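Local coordinates for microcin B17-processing protein McbC (Escherichia coli str. K-12 substr. MG1655, PDB 6GRH) that takes part, as an FMN-containing oxidoreductase of the nitroreductase family, in processing the inactive microcin B17 precursor McbA into the active antibiotic peptide, at residues Lys102-Ala107 with Phe187-Cys192. Sequence-based numbering, arbitrary orientation.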
loop_
_atom_site.group_PDB
_atom_site.type_symbol
_atom_site.label_atom_id
_atom_site.label_comp_id
_atom_site.label_asym_id
_atom_site.label_seq_id
_atom_site.Cartn_x
_atom_site.Cartn_y
_atom_site.Cartn_z
ATOM N N LYS D 102 31.703 -28.793 -2.004
ATOM C CA LYS D 102 31.893 -28.765 -0.560
ATOM C C LYS D 102 31.089 -27.652 0.087
ATOM O O LYS D 102 30.480 -27.856 1.143
ATOM C CB LYS D 102 33.357 -28.538 -0.193
ATOM C CG LYS D 102 34.200 -29.765 -0.076
ATOM C CD LYS D 102 35.499 -29.410 0.628
ATOM C CE LYS D 102 36.579 -30.436 0.367
ATOM N NZ LYS D 102 37.798 -30.043 1.131
ATOM N N LEU D 103 31.119 -26.467 -0.516
ATOM C CA LEU D 103 30.323 -25.350 0.011
ATOM C C LEU D 103 28.839 -25.719 0.069
ATOM O O LEU D 103 28.201 -25.549 1.096
ATOM C CB LEU D 103 30.516 -24.081 -0.821
ATOM C CG LEU D 103 29.699 -22.868 -0.391
ATOM C CD1 LEU D 103 30.079 -22.451 1.022
ATOM C CD2 LEU D 103 29.914 -21.738 -1.382
ATOM N N LEU D 104 28.326 -26.239 -1.042
ATOM C CA LEU D 104 26.903 -26.447 -1.230
ATOM C C LEU D 104 26.344 -27.505 -0.275
ATOM O O LEU D 104 25.371 -27.239 0.434
ATOM C CB LEU D 104 26.591 -26.812 -2.692
ATOM C CG LEU D 104 26.833 -25.701 -3.732
ATOM C CD1 LEU D 104 26.771 -26.280 -5.133
ATOM C CD2 LEU D 104 25.854 -24.550 -3.596
ATOM N N VAL D 105 26.974 -28.681 -0.244
ATOM C CA VAL D 105 26.465 -29.796 0.595
ATOM C C VAL D 105 26.571 -29.480 2.095
ATOM O O VAL D 105 25.633 -29.716 2.831
ATOM C CB VAL D 105 27.086 -31.170 0.260
ATOM C CG1 VAL D 105 26.834 -31.520 -1.201
ATOM C CG2 VAL D 105 28.565 -31.246 0.624
ATOM N N ASN D 106 27.664 -28.850 2.520
ATOM C CA ASN D 106 27.800 -28.470 3.933
ATOM C C ASN D 106 26.876 -27.336 4.379
ATOM O O ASN D 106 26.299 -27.416 5.459
ATOM C CB ASN D 106 29.255 -28.142 4.253
ATOM C CG ASN D 106 30.115 -29.382 4.295
ATOM O OD1 ASN D 106 30.084 -30.139 5.283
ATOM N ND2 ASN D 106 30.854 -29.632 3.207
ATOM N N ALA D 107 26.717 -26.295 3.549
ATOM C CA ALA D 107 25.844 -25.175 3.889
ATOM C C ALA D 107 24.364 -25.501 3.867
ATOM O O ALA D 107 23.624 -24.949 4.675
ATOM C CB ALA D 107 26.105 -23.968 2.981
ATOM N N PHE D 187 32.757 -17.202 -8.226
ATOM C CA PHE D 187 31.364 -17.557 -8.373
ATOM C C PHE D 187 30.509 -16.790 -7.393
ATOM O O PHE D 187 31.034 -16.119 -6.506
ATOM C CB PHE D 187 31.176 -19.086 -8.233
ATOM C CG PHE D 187 31.433 -19.643 -6.854
ATOM C CD1 PHE D 187 32.708 -19.979 -6.446
ATOM C CD2 PHE D 187 30.369 -19.908 -5.991
ATOM C CE1 PHE D 187 32.947 -20.550 -5.186
ATOM C CE2 PHE D 187 30.599 -20.445 -4.726
ATOM C CZ PHE D 187 31.899 -20.779 -4.334
ATOM N N ALA D 188 29.193 -16.863 -7.598
ATOM C CA ALA D 188 28.226 -16.314 -6.661
ATOM C C ALA D 188 27.151 -17.309 -6.333
ATOM O O ALA D 188 26.865 -18.196 -7.112
ATOM C CB ALA D 188 27.595 -15.058 -7.229
ATOM N N LEU D 189 26.557 -17.147 -5.160
ATOM C CA LEU D 189 25.272 -17.766 -4.864
ATOM C C LEU D 189 24.231 -16.663 -4.905
ATOM O O LEU D 189 24.479 -15.549 -4.421
ATOM C CB LEU D 189 25.279 -18.496 -3.523
ATOM C CG LEU D 189 26.242 -19.683 -3.418
ATOM C CD1 LEU D 189 26.157 -20.258 -2.019
ATOM C CD2 LEU D 189 25.962 -20.737 -4.493
ATOM N N VAL D 190 23.081 -16.966 -5.502
ATOM C CA VAL D 190 21.945 -16.061 -5.544
ATOM C C VAL D 190 20.757 -16.745 -4.851
ATOM O O VAL D 190 20.345 -17.841 -5.241
ATOM C CB VAL D 190 21.580 -15.677 -6.983
ATOM C CG1 VAL D 190 20.470 -14.635 -6.989
ATOM C CG2 VAL D 190 22.778 -15.134 -7.734
ATOM N N TYR D 191 20.237 -16.113 -3.802
ATOM C CA TYR D 191 19.158 -16.668 -3.002
ATOM C C TYR D 191 17.864 -16.018 -3.456
ATOM O O TYR D 191 17.767 -14.790 -3.434
ATOM C CB TYR D 191 19.389 -16.401 -1.507
ATOM C CG TYR D 191 20.661 -16.961 -0.981
ATOM C CD1 TYR D 191 20.684 -18.202 -0.338
ATOM C CD2 TYR D 191 21.883 -16.265 -1.140
ATOM C CE1 TYR D 191 21.884 -18.739 0.130
ATOM C CE2 TYR D 191 23.087 -16.780 -0.652
ATOM C CZ TYR D 191 23.081 -18.019 -0.019
ATOM O OH TYR D 191 24.233 -18.542 0.487
ATOM N N CYS D 192 16.884 -16.833 -3.847
ATOM C CA CYS D 192 15.656 -16.349 -4.462
ATOM C C CYS D 192 14.415 -16.841 -3.729
ATOM O O CYS D 192 14.332 -18.000 -3.357
ATOM C CB CYS D 192 15.571 -16.819 -5.903
ATOM S SG CYS D 192 16.937 -16.200 -6.912
#
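Leu103 and Leu104 on helix 97-108 pack against Phe187 and Leu189 on strand 187-194. This is helix-on-sheet packing in the alpha/beta core of the FMN-dependent nitroreductase fold. The strand is a central one of the antiparallel sheet, between strands 129-135 and 254-263. Helix and strand segments run 31° apart, with axes 11.8 Å from each other at closest approach.

The contact is wholly apolar and buried. Leu103 reaches the strand with one methyl, CD2. This methyl sits at the edge of the Phe187 ring, near its plane, 3.7 Å from CE2 of Phe187. It also lies 4.1 Å from CD1 of Leu189, so one methyl serves two strand residues. With chi1 at 178°, the Leu103 branch extends away from its backbone N, and this places CD2 at the ring edge. Leu104 meets the other methyl of Leu189: CD2 of Leu104 lies 3.9 Å from CD2 of Leu189. Phe262 of strand 254-263 stacks on the Phe187 ring and also touches Leu103 and Leu189. The side chain of Leu189 is about 13 Å from a bound FMN, so this is core packing away from the flavin pocket.

Polar groups lie on another part of the helix. Asn106 ND2 donates to Lys102 O at 2.7 Å, nearly straight at 168°. That carbonyl also takes the helical bond from Asn106 N. Here the helix meets the second McbC subunit: Asn106 OD1 bonds with Ser79 OG and Phe78 N of that subunit, and Asn106 ND2 with its His76 O.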